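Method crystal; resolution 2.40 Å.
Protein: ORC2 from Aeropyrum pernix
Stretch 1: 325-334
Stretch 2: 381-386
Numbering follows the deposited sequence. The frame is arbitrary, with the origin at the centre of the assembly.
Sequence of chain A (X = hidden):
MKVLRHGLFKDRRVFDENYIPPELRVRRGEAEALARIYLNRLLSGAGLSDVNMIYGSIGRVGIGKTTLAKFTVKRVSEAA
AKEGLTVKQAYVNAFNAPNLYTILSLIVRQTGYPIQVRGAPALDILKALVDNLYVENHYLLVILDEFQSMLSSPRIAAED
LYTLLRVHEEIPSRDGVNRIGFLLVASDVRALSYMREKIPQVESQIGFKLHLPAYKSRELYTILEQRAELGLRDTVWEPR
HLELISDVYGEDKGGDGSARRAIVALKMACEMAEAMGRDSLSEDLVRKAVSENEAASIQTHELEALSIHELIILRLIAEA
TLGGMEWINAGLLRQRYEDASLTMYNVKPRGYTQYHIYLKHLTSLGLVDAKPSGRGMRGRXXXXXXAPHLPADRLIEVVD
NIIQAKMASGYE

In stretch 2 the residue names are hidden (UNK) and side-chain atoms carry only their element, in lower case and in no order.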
ATOM      1  N   MET A 325      21.885  -1.957 -21.959  1.00 54.10           N
ATOM      2  CA  MET A 325      21.155  -2.783 -22.920  1.00 54.42           C
ATOM      3  C   MET A 325      19.847  -3.256 -22.278  1.00 53.83           C
ATOM      4  O   MET A 325      19.628  -4.453 -22.044  1.00 54.22           O
ATOM      5  CB  MET A 325      22.037  -3.941 -23.412  1.00 55.15           C
ATOM      6  CG  MET A 325      21.374  -4.937 -24.379  1.00 57.51           C
ATOM      7  SD  MET A 325      21.407  -6.655 -23.736  1.00 62.25           S
ATOM      8  CE  MET A 325      23.159  -6.713 -22.871  1.00 61.09           C
ATOM      9  N   GLU A 326      18.987  -2.292 -21.968  1.00 52.75           N
ATOM     10  CA  GLU A 326      17.669  -2.574 -21.399  1.00 51.90           C
ATOM     11  C   GLU A 326      16.804  -3.348 -22.422  1.00 50.76           C
ATOM     12  O   GLU A 326      16.619  -2.900 -23.563  1.00 51.46           O
ATOM     13  CB  GLU A 326      17.011  -1.262 -20.916  1.00 52.32           C
ATOM     14  CG  GLU A 326      15.488  -1.212 -20.937  1.00 53.37           C
ATOM     15  CD  GLU A 326      14.945   0.182 -21.225  1.00 54.55           C
ATOM     16  OE1 GLU A 326      15.314   0.752 -22.278  1.00 55.59           O
ATOM     17  OE2 GLU A 326      14.148   0.703 -20.402  1.00 54.17           O
ATOM     18  N   TRP A 327      16.308  -4.511 -21.995  1.00 48.66           N
ATOM     19  CA  TRP A 327      15.582  -5.508 -22.820  1.00 46.52           C
ATOM     20  C   TRP A 327      16.543  -6.593 -23.290  1.00 45.45           C
ATOM     21  O   TRP A 327      17.398  -6.313 -24.124  1.00 45.92           O
ATOM     22  CB  TRP A 327      14.829  -4.931 -24.037  1.00 46.19           C
ATOM     23  CG  TRP A 327      13.609  -4.080 -23.742  1.00 45.30           C
ATOM     24  CD1 TRP A 327      13.447  -2.756 -24.046  1.00 44.84           C
ATOM     25  CD2 TRP A 327      12.385  -4.492 -23.116  1.00 44.94           C
ATOM     26  NE1 TRP A 327      12.213  -2.315 -23.631  1.00 44.69           N
ATOM     27  CE2 TRP A 327      11.537  -3.355 -23.057  1.00 44.94           C
ATOM     28  CE3 TRP A 327      11.916  -5.701 -22.579  1.00 43.62           C
ATOM     29  CZ2 TRP A 327      10.255  -3.395 -22.485  1.00 45.16           C
ATOM     30  CZ3 TRP A 327      10.636  -5.741 -22.017  1.00 43.78           C
ATOM     31  CH2 TRP A 327       9.821  -4.593 -21.976  1.00 44.61           C
ATOM     32  N   ILE A 328      16.401  -7.807 -22.741  1.00 43.27           N
ATOM     33  CA  ILE A 328      17.185  -8.990 -23.129  1.00 41.25           C
ATOM     34  C   ILE A 328      16.267 -10.116 -23.621  1.00 40.74           C
ATOM     35  O   ILE A 328      15.238 -10.404 -23.016  1.00 40.72           O
ATOM     36  CB  ILE A 328      18.134  -9.493 -21.980  1.00 40.59           C
ATOM     37  CG1 ILE A 328      19.012 -10.665 -22.463  1.00 38.43           C
ATOM     38  CG2 ILE A 328      17.352  -9.867 -20.712  1.00 40.38           C
ATOM     39  CD1 ILE A 328      19.979 -11.216 -21.434  1.00 32.57           C
ATOM     40  N   ASN A 329      16.631 -10.752 -24.724  1.00 39.97           N
ATOM     41  CA  ASN A 329      15.730 -11.722 -25.318  1.00 39.32           C
ATOM     42  C   ASN A 329      15.820 -13.048 -24.632  1.00 38.45           C
ATOM     43  O   ASN A 329      16.849 -13.372 -24.037  1.00 38.18           O
ATOM     44  CB  ASN A 329      15.907 -11.845 -26.838  1.00 40.00           C
ATOM     45  CG  ASN A 329      17.328 -12.188 -27.251  1.00 40.78           C
ATOM     46  OD1 ASN A 329      18.162 -11.292 -27.491  1.00 42.67           O
ATOM     47  ND2 ASN A 329      17.603 -13.484 -27.381  1.00 40.00           N
ATOM     48  N   ALA A 330      14.721 -13.795 -24.712  1.00 37.23           N
ATOM     49  CA  ALA A 330      14.572 -15.088 -24.058  1.00 36.51           C
ATOM     50  C   ALA A 330      15.764 -16.001 -24.288  1.00 36.25           C
ATOM     51  O   ALA A 330      16.256 -16.650 -23.340  1.00 36.76           O
ATOM     52  CB  ALA A 330      13.317 -15.765 -24.550  1.00 35.90           C
ATOM     53  N   GLY A 331      16.225 -16.043 -25.543  1.00 35.09           N
ATOM     54  CA  GLY A 331      17.305 -16.917 -25.956  1.00 33.51           C
ATOM     55  C   GLY A 331      18.580 -16.661 -25.211  1.00 32.60           C
ATOM     56  O   GLY A 331      19.107 -17.563 -24.578  1.00 33.34           O
ATOM     57  N   LEU A 332      19.084 -15.435 -25.307  1.00 31.85           N
ATOM     58  CA  LEU A 332      20.267 -14.987 -24.566  1.00 31.07           C
ATOM     59  C   LEU A 332      20.113 -15.167 -23.032  1.00 30.69           C
ATOM     60  O   LEU A 332      21.056 -15.603 -22.352  1.00 31.01           O
ATOM     61  CB  LEU A 332      20.555 -13.512 -24.882  1.00 30.80           C
ATOM     62  CG  LEU A 332      21.938 -12.900 -25.193  1.00 31.11           C
ATOM     63  CD1 LEU A 332      22.056 -11.484 -24.654  1.00 28.88           C
ATOM     64  CD2 LEU A 332      23.151 -13.729 -24.773  1.00 31.56           C
ATOM     65  N   LEU A 333      18.947 -14.821 -22.487  1.00 29.39           N
ATOM     66  CA  LEU A 333      18.730 -14.967 -21.058  1.00 28.19           C
ATOM     67  C   LEU A 333      19.010 -16.403 -20.609  1.00 28.21           C
ATOM     68  O   LEU A 333      19.823 -16.619 -19.700  1.00 26.84           O
ATOM     69  CB  LEU A 333      17.329 -14.480 -20.665  1.00 26.85           C
ATOM     70  CG  LEU A 333      16.974 -14.355 -19.175  1.00 25.63           C
ATOM     71  CD1 LEU A 333      18.049 -13.606 -18.349  1.00 23.73           C
ATOM     72  CD2 LEU A 333      15.627 -13.709 -18.991  1.00 22.11           C
ATOM     73  N   ARG A 334      18.360 -17.360 -21.281  1.00 28.72           N
ATOM     74  CA  ARG A 334      18.551 -18.786 -21.057  1.00 29.37           C
ATOM     75  C   ARG A 334      20.035 -19.163 -21.137  1.00 30.64           C
ATOM     76  O   ARG A 334      20.560 -19.864 -20.249  1.00 30.73           O
ATOM     77  CB  ARG A 334      17.729 -19.603 -22.071  1.00 29.34           C
ATOM     78  CG  ARG A 334      17.692 -21.123 -21.830  1.00 27.52           C
ATOM     79  CD  ARG A 334      17.389 -21.560 -20.375  1.00 26.69           C
ATOM     80  NE  ARG A 334      17.855 -22.926 -20.113  1.00 26.12           N
ATOM     81  CZ  ARG A 334      17.474 -23.693 -19.090  1.00 24.28           C
ATOM     82  NH1 ARG A 334      17.963 -24.911 -18.938  1.00 22.09           N
ATOM     83  NH2 ARG A 334      16.618 -23.249 -18.201  1.00 26.21           N
ATOM     84  N   UNK A 381      11.765 -14.968 -28.513  1.00 41.23           N
ATOM     85  CA  UNK A 381      10.750 -14.009 -28.951  1.00 41.03           C
ATOM     86  C   UNK A 381      10.151 -13.166 -27.798  1.00 40.49           C
ATOM     87  O   UNK A 381       9.337 -12.246 -28.045  1.00 41.39           O
ATOM     88  o   UNK A 381       9.165 -15.902 -29.063  1.00 42.52           O
ATOM     89  c   UNK A 381       9.611 -14.728 -29.761  1.00 41.38           C
ATOM     90  c   UNK A 381      10.142 -15.286 -31.075  1.00 41.05           C
ATOM     91  N   UNK A 382      10.526 -13.464 -26.549  1.00 38.41           N
ATOM     92  CA  UNK A 382      10.103 -12.627 -25.425  1.00 36.15           C
ATOM     93  C   UNK A 382      11.264 -11.750 -25.001  1.00 34.75           C
ATOM     94  O   UNK A 382      12.417 -12.207 -24.938  1.00 34.84           O
ATOM     95  o   UNK A 382       8.378 -14.190 -24.574  1.00 37.64           O
ATOM     96  c   UNK A 382       9.553 -13.465 -24.203  1.00 36.32           C
ATOM     97  c   UNK A 382       8.997 -12.562 -23.118  1.00 35.03           C
ATOM     98  N   UNK A 383      10.957 -10.493 -24.718  1.00 32.71           N
ATOM     99  CA  UNK A 383      11.943  -9.554 -24.200  1.00 31.32           C
ATOM    100  C   UNK A 383      11.647  -9.336 -22.725  1.00 29.90           C
ATOM    101  O   UNK A 383      10.487  -9.362 -22.327  1.00 29.48           O
ATOM    102  c   UNK A 383      12.039  -8.318 -26.547  1.00 32.19           C
ATOM    103  c   UNK A 383      11.918  -8.235 -24.998  1.00 31.65           C
ATOM    104  c   UNK A 383      13.235  -9.160 -26.994  1.00 32.66           C
ATOM    105  c   UNK A 383      12.147  -6.910 -27.171  1.00 34.06           C
ATOM    106  N   UNK A 384      12.695  -9.162 -21.917  1.00 28.52           N
ATOM    107  CA  UNK A 384      12.560  -8.999 -20.479  1.00 27.15           C
ATOM    108  C   UNK A 384      13.414  -7.857 -20.041  1.00 27.37           C
ATOM    109  O   UNK A 384      14.505  -7.660 -20.595  1.00 28.47           O
ATOM    110  c   UNK A 384      11.908 -13.606 -21.081  1.00 21.66           C
ATOM    111  c   UNK A 384      12.665 -12.453 -20.863  1.00 22.70           C
ATOM    112  c   UNK A 384      10.277 -12.808 -19.502  1.00 21.27           C
ATOM    113  c   UNK A 384      10.718 -13.784 -20.393  1.00 22.49           C
ATOM    114  c   UNK A 384      13.045 -10.235 -19.747  1.00 26.07           C
ATOM    115  c   UNK A 384      11.046 -11.654 -19.299  1.00 22.32           C
ATOM    116  c   UNK A 384      12.226 -11.458 -19.983  1.00 24.03           C
ATOM    117  N   UNK A 385      12.946  -7.098 -19.059  1.00 26.70           N
ATOM    118  CA  UNK A 385      13.759  -6.046 -18.448  1.00 26.51           C
ATOM    119  C   UNK A 385      13.521  -5.945 -16.930  1.00 25.78           C
ATOM    120  O   UNK A 385      12.491  -6.347 -16.420  1.00 25.31           O
ATOM    121  n   UNK A 385      10.879  -0.213 -20.386  1.00 29.03           N
ATOM    122  c   UNK A 385      10.151  -1.136 -19.765  1.00 31.29           C
ATOM    123  c   UNK A 385      12.167  -2.466 -19.177  1.00 28.35           C
ATOM    124  n   UNK A 385      10.729  -2.195 -19.185  1.00 30.92           N
ATOM    125  c   UNK A 385      12.490  -3.756 -18.443  1.00 28.02           C
ATOM    126  n   UNK A 385       8.833  -1.007 -19.727  1.00 30.28           N
ATOM    127  c   UNK A 385      13.502  -4.704 -19.150  1.00 26.73           C
ATOM    128  N   UNK A 386      14.482  -5.430 -16.198  1.00 25.91           N
ATOM    129  CA  UNK A 386      14.203  -5.018 -14.836  1.00 26.15           C
ATOM    130  C   UNK A 386      13.174  -3.901 -14.868  1.00 26.73           C
ATOM    131  O   UNK A 386      13.200  -3.044 -15.760  1.00 26.90           O
ATOM    132  c   UNK A 386      15.471  -4.537 -14.140  1.00 25.67           C
ATOM    133  c   UNK A 386      15.310  -6.181 -12.301  1.00 24.40           C
ATOM    134  c   UNK A 386      15.355  -4.670 -12.624  1.00 24.24           C
ATOM    135  c   UNK A 386      16.507  -3.989 -11.956  1.00 21.34           C
TER

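Position 381 carries three side-chain atoms, two carbons and one oxygen, with the first carbon bearing both the oxygen and the second carbon. Its CA-to-CB bond points away from stretch 1, and the side chain comes no nearer than 6.1 Å; the contact here is made by the backbone, whose N lies 4.3 Å from CB of Ala-330. A beta carbon that bears a hydroxyl and a methyl identifies Thr-381.

Position 382 repeats this pattern of one carbon carrying an oxygen and a carbon. Its CB points sideways and passes 4.4 Å from CB of Ala-330, but the backbone does most to hold the position: its O accepts a hydrogen bond from N of Ala-330 (2.8 Å) and also receives a CA-H...O contact from CA of Asn-329 (3.4 Å). The branched, hydroxyl-bearing side chain is that of Thr-382.

Position 383 has four carbons and no heteroatom, and the chain forks at the second carbon. Its CB packs 3.5 Å from CE3 of Trp-327, and one of the terminal carbons lies 3.8 Å from CB of Asn-329. A fork at the gamma carbon makes this Leu-383. It forms a non-hydrogen-bonded antiparallel pair with Asn-329, and their CA atoms are 4.5 Å apart.

At position 384 a single carbon leads to a ring of six carbons, with no oxygen attached. CB lies 4.4 Å from CG2 of Ile-328, while the ring reaches the start of the helix, one of its carbons standing 3.7 Å from CD2 of Leu-333 and another 4.3 Å from CB of Ala-330. The bare six-membered ring is that of Phe-384. Ala-330 CA and Ile-328 O approach the edge of this ring, near its plane.

Position 385 is the longest: three carbons, a nitrogen, then a carbon carrying two more nitrogens. This planar end lies face-on to CZ2 of Trp-327, and one terminal nitrogen approaches OE2 of Glu-326. The guanidinium identifies Arg-385. Its CD sits 4.1 Å from the centroid of the Trp-327 six-membered ring, over the face, in a CH-pi contact. NH1 lies 3.4 Å from OE2 of Glu-326, giving a salt bridge with a weak hydrogen bond.

Position 386 has four carbons forked at the second, which makes it Leu-386. Its side chain stays 7.6 Å or more from stretch 1 and takes no part in the contact.

The contact is built on a short antiparallel pairing. Ile-328 and Phe-384 exchange two hydrogen bonds, N of Ile-328 to O of Phe-384 (2.9 Å) and N of Phe-384 to O of Ile-328 (3.0 Å), and the bond from Ala-330 to Thr-382 extends the pairing to the first turn of the helix. Phe-384 and Ile-328 share one face of the sheet, where the phenyl ring also meets Ala-330 and Leu-333. Leu-383 and Asn-329 occupy the other. Trp-327 bridges Leu-383 and Arg-385, so that the arginine combines its CH-pi contact with the indole with its salt bridge to Glu-326.

Stretch 2 381-386: TTLFRL
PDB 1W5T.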